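PDB 3E0U: glutathione peroxidase from Trypanosoma cruzi, which probably reduces hydroperoxides as a peroxidase of the glutathione peroxidase family, built on a thioredoxin fold. Local coordinates for residues 109-112 / 113-117; 125-128 / 129-132. One frame throughout, in Å; residues are numbered along the deposited sequence.

How the contacts relate
Contact 1 runs along most of helix 107-115 and just past its end; contact 2 comes later, where a loop turns into strand 131-134, a central strand of the thioredoxin-fold sheet. Their centres are about 12 Å apart, yet they touch, because the helix packs across the sheet, over that strand and its neighbours. K113 CD lies 3.5 Å from I125 CG1, and Y109 CE2 is 3.9 Å from both I125 CD1 and F132 CE2, a shared apolar patch. Only contact 2 approaches the predicted active-site residue C37, with the N128 side chain about 8 Å from that of C37; it also holds a glycerol, probably from the crystallisation liquor, at K126 N and T130 OG1.

Contact 1: residues 109-112 / 113-117; sequences YEFM and KATIP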
ATOM      1  N   TYR A 109       3.920  -9.028   0.202  1.00 50.22           N
ATOM      2  CA  TYR A 109       2.486  -9.174   0.498  1.00 47.67           C
ATOM      3  C   TYR A 109       2.159 -10.324   1.403  1.00 49.56           C
ATOM      4  O   TYR A 109       1.299 -10.182   2.258  1.00 52.76           O
ATOM      5  CB  TYR A 109       1.651  -9.199  -0.766  1.00 43.50           C
ATOM      6  CG  TYR A 109       1.028  -7.826  -1.018  1.00 44.36           C
ATOM      7  CD1 TYR A 109       1.758  -6.838  -1.670  1.00 42.56           C
ATOM      8  CD2 TYR A 109      -0.211  -7.467  -0.456  1.00 41.84           C
ATOM      9  CE1 TYR A 109       1.293  -5.604  -1.778  1.00 42.02           C
ATOM     10  CE2 TYR A 109      -0.725  -6.175  -0.643  1.00 41.18           C
ATOM     11  CZ  TYR A 109       0.010  -5.290  -1.389  1.00 40.83           C
ATOM     12  OH  TYR A 109      -0.414  -3.989  -1.668  1.00 43.58           O
ATOM     13  N   GLU A 110       2.837 -11.459   1.247  1.00 51.02           N
ATOM     14  CA  GLU A 110       2.677 -12.550   2.206  1.00 51.70           C
ATOM     15  C   GLU A 110       3.062 -12.043   3.600  1.00 50.26           C
ATOM     16  O   GLU A 110       2.302 -12.203   4.549  1.00 56.93           O
ATOM     17  CB  GLU A 110       3.484 -13.828   1.813  1.00 53.67           C
ATOM     18  CG  GLU A 110       3.228 -14.387   0.378  1.00 56.15           C
ATOM     19  CD  GLU A 110       1.932 -15.215   0.213  1.00 60.42           C
ATOM     20  OE1 GLU A 110       1.996 -16.329  -0.398  1.00 61.84           O
ATOM     21  OE2 GLU A 110       0.859 -14.802   0.728  1.00 61.30           O
ATOM     22  N   PHE A 111       4.217 -11.402   3.737  1.00 49.61           N
ATOM     23  CA  PHE A 111       4.620 -10.764   5.025  1.00 48.92           C
ATOM     24  C   PHE A 111       3.522  -9.837   5.660  1.00 48.51           C
ATOM     25  O   PHE A 111       3.099 -10.037   6.818  1.00 47.95           O
ATOM     26  CB  PHE A 111       5.980 -10.002   4.864  1.00 50.01           C
ATOM     27  CG  PHE A 111       6.367  -9.195   6.104  1.00 50.02           C
ATOM     28  CD1 PHE A 111       6.613  -9.835   7.316  1.00 48.61           C
ATOM     29  CD2 PHE A 111       6.458  -7.806   6.054  1.00 47.97           C
ATOM     30  CE1 PHE A 111       6.893  -9.093   8.478  1.00 50.19           C
ATOM     31  CE2 PHE A 111       6.713  -7.054   7.187  1.00 48.14           C
ATOM     32  CZ  PHE A 111       6.936  -7.692   8.415  1.00 50.96           C
ATOM     33  N   MET A 112       3.046  -8.845   4.899  1.00 47.31           N
ATOM     34  CA  MET A 112       2.046  -7.912   5.419  1.00 46.66           C
ATOM     35  C   MET A 112       0.740  -8.601   5.695  1.00 46.22           C
ATOM     36  O   MET A 112       0.068  -8.248   6.633  1.00 48.43           O
ATOM     37  CB  MET A 112       1.783  -6.740   4.465  1.00 47.09           C
ATOM     38  CG  MET A 112       3.033  -6.012   3.994  1.00 46.99           C
ATOM     39  SD  MET A 112       2.764  -4.467   3.140  1.00 47.49           S
ATOM     40  CE  MET A 112       2.050  -4.921   1.584  1.00 43.76           C
ATOM     41  N   LYS A 113       0.299  -9.491   4.813  1.00 48.40           N
ATOM     42  CA  LYS A 113      -0.987 -10.195   5.030  1.00 46.71           C
ATOM     43  C   LYS A 113      -0.904 -11.153   6.226  1.00 50.08           C
ATOM     44  O   LYS A 113      -1.858 -11.300   6.980  1.00 51.72           O
ATOM     45  CB  LYS A 113      -1.433 -10.938   3.761  1.00 45.40           C
ATOM     46  CG  LYS A 113      -1.657 -10.031   2.516  1.00 42.15           C
ATOM     47  CD  LYS A 113      -1.592 -10.864   1.223  1.00 42.16           C
ATOM     48  CE  LYS A 113      -2.370 -12.159   1.377  1.00 43.77           C
ATOM     49  NZ  LYS A 113      -2.175 -13.035   0.198  1.00 40.63           N
ATOM     50  N   ALA A 114       0.240 -11.813   6.391  1.00 53.76           N
ATOM     51  CA  ALA A 114       0.475 -12.681   7.543  1.00 53.85           C
ATOM     52  C   ALA A 114       0.573 -11.843   8.828  1.00 53.51           C
ATOM     53  O   ALA A 114      -0.095 -12.135   9.798  1.00 56.02           O
ATOM     54  CB  ALA A 114       1.729 -13.544   7.321  1.00 55.18           C
ATOM     55  N   THR A 115       1.247 -10.699   8.783  1.00 54.29           N
ATOM     56  CA  THR A 115       1.337  -9.843   9.972  1.00 53.91           C
ATOM     57  C   THR A 115      -0.068  -9.364  10.383  1.00 55.00           C
ATOM     58  O   THR A 115      -0.432  -9.458  11.532  1.00 53.34           O
ATOM     59  CB  THR A 115       2.297  -8.634   9.745  1.00 53.80           C
ATOM     60  OG1 THR A 115       3.571  -9.115   9.307  1.00 52.30           O
ATOM     61  CG2 THR A 115       2.483  -7.841  11.025  1.00 52.42           C
ATOM     62  N   ILE A 116      -0.874  -8.892   9.427  1.00 56.22           N
ATOM     63  CA  ILE A 116      -2.245  -8.465   9.734  1.00 54.48           C
ATOM     64  C   ILE A 116      -3.273  -9.072   8.761  1.00 53.64           C
ATOM     65  O   ILE A 116      -3.367  -8.646   7.613  1.00 54.71           O
ATOM     66  CB  ILE A 116      -2.339  -6.931   9.754  1.00 54.54           C
ATOM     67  CG1 ILE A 116      -1.180  -6.378  10.574  1.00 55.01           C
ATOM     68  CG2 ILE A 116      -3.648  -6.491  10.353  1.00 53.09           C
ATOM     69  CD1 ILE A 116      -0.739  -5.037  10.147  1.00 54.76           C
ATOM     70  N   PRO A 117      -3.996 -10.128   9.192  1.00 53.26           N
ATOM     71  CA  PRO A 117      -5.046 -10.774   8.359  1.00 51.89           C
ATOM     72  C   PRO A 117      -6.439 -10.077   8.320  1.00 49.44           C
ATOM     73  O   PRO A 117      -6.664  -9.071   9.007  1.00 46.44           O
ATOM     74  CB  PRO A 117      -5.165 -12.189   8.964  1.00 51.66           C
ATOM     75  CG  PRO A 117      -3.989 -12.316   9.911  1.00 51.96           C
ATOM     76  CD  PRO A 117      -3.719 -10.922  10.403  1.00 52.13           C
TER
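Y109 and K113 open a run of i-to-i+4 contacts along helix 107-115, which packs on the sheet of the thioredoxin fold. The backbone bond K113 N to Y109 O measures 2.8 Å, with 161° at the hydrogen. The two side chains cross at about a right angle: K113 CD meets the edge of the tyrosine ring, 4.0 Å from Y109 CD2. E110 bonds through its carbonyl to A114 N, while its carboxylate reaches for the same lysine. A bend in the K113 chain (chi3 44°) turns the ammonium toward the E110 carboxylate, making a salt bridge of 3.6 Å between E110 OE2 and K113 NZ; NZ is also hydrogen-bonded to N101 OD1 and V100 O. F111 O accepts from T115 N at 2.8 Å and from T115 OG1 at 2.7 Å, the two arriving from opposite faces of the carbonyl plane, with the hydroxyl well above it. With OG1 beside its own backbone N (chi1 -54°), the threonine hydroxyl leans back along the helix and also sits over one face of the F111 ring, offset toward the rim. M112 turns toward the sheet, its CE 3.5 Å above the centre of the Y109 ring. The series closes with I116, the first residue to leave helical angles, whose N donates to M112 O at 3.0 Å.

Contact 2: residues 125-128 / 129-132; sequences IKWN and FTSF. With GOL (glycerol), chain C.
F129 follows N128 at the crest of a type II beta turn running from W127 to T130, and its positive phi (67°) is what the third position of such a turn demands. W127-N128-F129 matches the WNF motif of the family, whose tryptophan and asparagine belong to the peroxidatic site in relatives, consistent with N128 lying near C37, the predicted active-site residue. Backbone hydrogen bonding between F129 and N32 ties the turn to the neighbouring strand 28-33. T130 OG1, beside its backbone N (chi1 -69°), lies 3.1 Å from W127 O, within reach of a side-chain bond across the turn; that carbonyl accepts a hydrogen bond from N32 ND2. The same hydroxyl, T130 OG1, is 3.2 Å from O3 of a glycerol, probably from the crystallisation liquor, and either of these two could donate. Glycerol O3 also receives K126 N at 3.0 Å in a nearly straight bond (166°), while glycerol O1 lies in the plane of the W127 indole at its edge. The opposite end of the segment is apolar. F132, on the strand, meets I125 coming from the opposite direction, and I125 CD1 touches the edge of the phenyl ring 4.0 Å from F132 CE2; Y109 and M112 of helix 107-115 pack on that ring as well. T130 OG1 has one proton and two acceptors within reach, so the hydroxyl can serve either the turn or the glycerol, and the geometry leaves open which.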
ATOM      1  N   ILE A 125      -5.981 -11.102   0.239  1.00 50.00           N
ATOM      2  CA  ILE A 125      -6.390  -9.755  -0.101  1.00 47.23           C
ATOM      3  C   ILE A 125      -7.719 -10.025  -0.813  1.00 47.85           C
ATOM      4  O   ILE A 125      -7.819 -10.997  -1.557  1.00 45.24           O
ATOM      5  CB  ILE A 125      -5.369  -9.003  -1.018  1.00 45.09           C
ATOM      6  CG1 ILE A 125      -3.972  -8.924  -0.376  1.00 45.92           C
ATOM      7  CG2 ILE A 125      -5.840  -7.603  -1.254  1.00 44.06           C
ATOM      8  CD1 ILE A 125      -3.904  -7.939   0.789  1.00 45.14           C
ATOM      9  N   LYS A 126      -8.757  -9.254  -0.456  1.00 49.28           N
ATOM     10  CA  LYS A 126     -10.120  -9.438  -0.960  1.00 48.37           C
ATOM     11  C   LYS A 126     -10.513  -8.339  -1.954  1.00 47.54           C
ATOM     12  O   LYS A 126     -11.261  -8.595  -2.928  1.00 46.56           O
ATOM     13  CB  LYS A 126     -11.134  -9.431   0.202  1.00 48.98           C
ATOM     14  CG  LYS A 126     -11.462 -10.748   0.859  1.00 49.64           C
ATOM     15  CD  LYS A 126     -10.344 -11.250   1.747  1.00 50.93           C
ATOM     16  CE  LYS A 126     -10.230 -10.511   3.081  1.00 51.09           C
ATOM     17  NZ  LYS A 126      -9.221 -11.209   3.997  1.00 50.11           N
ATOM     18  N   TRP A 127     -10.077  -7.108  -1.666  1.00 46.15           N
ATOM     19  CA  TRP A 127     -10.474  -5.947  -2.464  1.00 44.99           C
ATOM     20  C   TRP A 127      -9.324  -5.101  -3.031  1.00 45.12           C
ATOM     21  O   TRP A 127      -8.211  -5.082  -2.512  1.00 44.63           O
ATOM     22  CB  TRP A 127     -11.397  -5.019  -1.625  1.00 46.94           C
ATOM     23  CG  TRP A 127     -12.278  -5.741  -0.560  1.00 46.79           C
ATOM     24  CD1 TRP A 127     -12.178  -5.629   0.806  1.00 46.77           C
ATOM     25  CD2 TRP A 127     -13.323  -6.687  -0.804  1.00 46.61           C
ATOM     26  NE1 TRP A 127     -13.129  -6.417   1.419  1.00 47.65           N
ATOM     27  CE2 TRP A 127     -13.813  -7.108   0.453  1.00 46.95           C
ATOM     28  CE3 TRP A 127     -13.873  -7.244  -1.961  1.00 46.52           C
ATOM     29  CZ2 TRP A 127     -14.815  -8.059   0.579  1.00 46.89           C
ATOM     30  CZ3 TRP A 127     -14.854  -8.209  -1.828  1.00 46.92           C
ATOM     31  CH2 TRP A 127     -15.336  -8.585  -0.570  1.00 46.95           C
ATOM     32  N   ASN A 128      -9.633  -4.334  -4.066  1.00 45.10           N
ATOM     33  CA  ASN A 128      -8.712  -3.332  -4.545  1.00 46.07           C
ATOM     34  C   ASN A 128      -8.658  -2.187  -3.547  1.00 44.94           C
ATOM     35  O   ASN A 128      -9.659  -1.890  -2.910  1.00 45.93           O
ATOM     36  CB  ASN A 128      -9.182  -2.781  -5.885  1.00 46.41           C
ATOM     37  CG  ASN A 128      -8.757  -3.635  -7.042  1.00 46.58           C
ATOM     38  OD1 ASN A 128      -7.710  -4.308  -7.002  1.00 47.50           O
ATOM     39  ND2 ASN A 128      -9.465  -3.477  -8.143  1.00 46.48           N
ATOM     40  N   PHE A 129      -7.506  -1.528  -3.447  1.00 43.39           N
ATOM     41  CA  PHE A 129      -7.359  -0.351  -2.581  1.00 42.98           C
ATOM     42  C   PHE A 129      -7.463  -0.645  -1.093  1.00 40.30           C
ATOM     43  O   PHE A 129      -7.870   0.205  -0.305  1.00 36.53           O
ATOM     44  CB  PHE A 129      -8.315   0.800  -3.001  1.00 45.10           C
ATOM     45  CG  PHE A 129      -7.828   1.580  -4.195  1.00 44.16           C
ATOM     46  CD1 PHE A 129      -6.787   2.459  -4.075  1.00 45.56           C
ATOM     47  CD2 PHE A 129      -8.431   1.444  -5.416  1.00 45.60           C
ATOM     48  CE1 PHE A 129      -6.240   3.060  -5.179  1.00 47.26           C
ATOM     49  CE2 PHE A 129      -8.002   2.188  -6.501  1.00 46.28           C
ATOM     50  CZ  PHE A 129      -6.914   2.997  -6.389  1.00 46.22           C
ATOM     51  N   THR A 130      -7.171  -1.894  -0.755  1.00 41.43           N
ATOM     52  CA  THR A 130      -6.844  -2.304   0.588  1.00 40.85           C
ATOM     53  C   THR A 130      -5.479  -1.701   0.809  1.00 37.80           C
ATOM     54  O   THR A 130      -4.661  -1.628  -0.088  1.00 41.99           O
ATOM     55  CB  THR A 130      -6.689  -3.837   0.691  1.00 40.46           C
ATOM     56  OG1 THR A 130      -7.956  -4.447   0.523  1.00 42.67           O
ATOM     57  CG2 THR A 130      -6.104  -4.273   2.056  1.00 41.52           C
ATOM     58  N   SER A 131      -5.252  -1.199   2.000  1.00 41.99           N
ATOM     59  CA  SER A 131      -3.958  -0.627   2.354  1.00 41.75           C
ATOM     60  C   SER A 131      -3.452  -1.116   3.727  1.00 41.14           C
ATOM     61  O   SER A 131      -4.227  -1.632   4.590  1.00 42.11           O
ATOM     62  CB  SER A 131      -3.957   0.915   2.285  1.00 38.94           C
ATOM     63  OG  SER A 131      -4.845   1.530   3.218  1.00 40.35           O
ATOM     64  N   PHE A 132      -2.157  -0.968   3.880  1.00 40.64           N
ATOM     65  CA  PHE A 132      -1.415  -1.344   5.026  1.00 41.50           C
ATOM     66  C   PHE A 132      -0.658  -0.143   5.385  1.00 40.88           C
ATOM     67  O   PHE A 132      -0.015   0.430   4.580  1.00 41.53           O
ATOM     68  CB  PHE A 132      -0.408  -2.428   4.684  1.00 43.69           C
ATOM     69  CG  PHE A 132      -1.009  -3.762   4.461  1.00 45.62           C
ATOM     70  CD1 PHE A 132      -1.349  -4.563   5.514  1.00 44.07           C
ATOM     71  CD2 PHE A 132      -1.238  -4.218   3.213  1.00 45.13           C
ATOM     72  CE1 PHE A 132      -1.883  -5.735   5.309  1.00 43.33           C
ATOM     73  CE2 PHE A 132      -1.795  -5.378   3.030  1.00 43.37           C
ATOM     74  CZ  PHE A 132      -2.109  -6.144   4.075  1.00 44.59           C
TER
HETATM   75  C1  GOL C 178     -11.065  -6.908   3.846  1.00 57.09           C
HETATM   76  O1  GOL C 178     -11.575  -5.691   4.351  1.00 57.56           O
HETATM   77  C2  GOL C 178      -9.558  -6.801   3.904  1.00 56.84           C
HETATM   78  O2  GOL C 178      -9.154  -6.834   5.248  1.00 58.87           O
HETATM   79  C3  GOL C 178      -8.907  -7.872   3.051  1.00 56.96           C
HETATM   80  O3  GOL C 178      -8.506  -7.341   1.777  1.00 57.77           O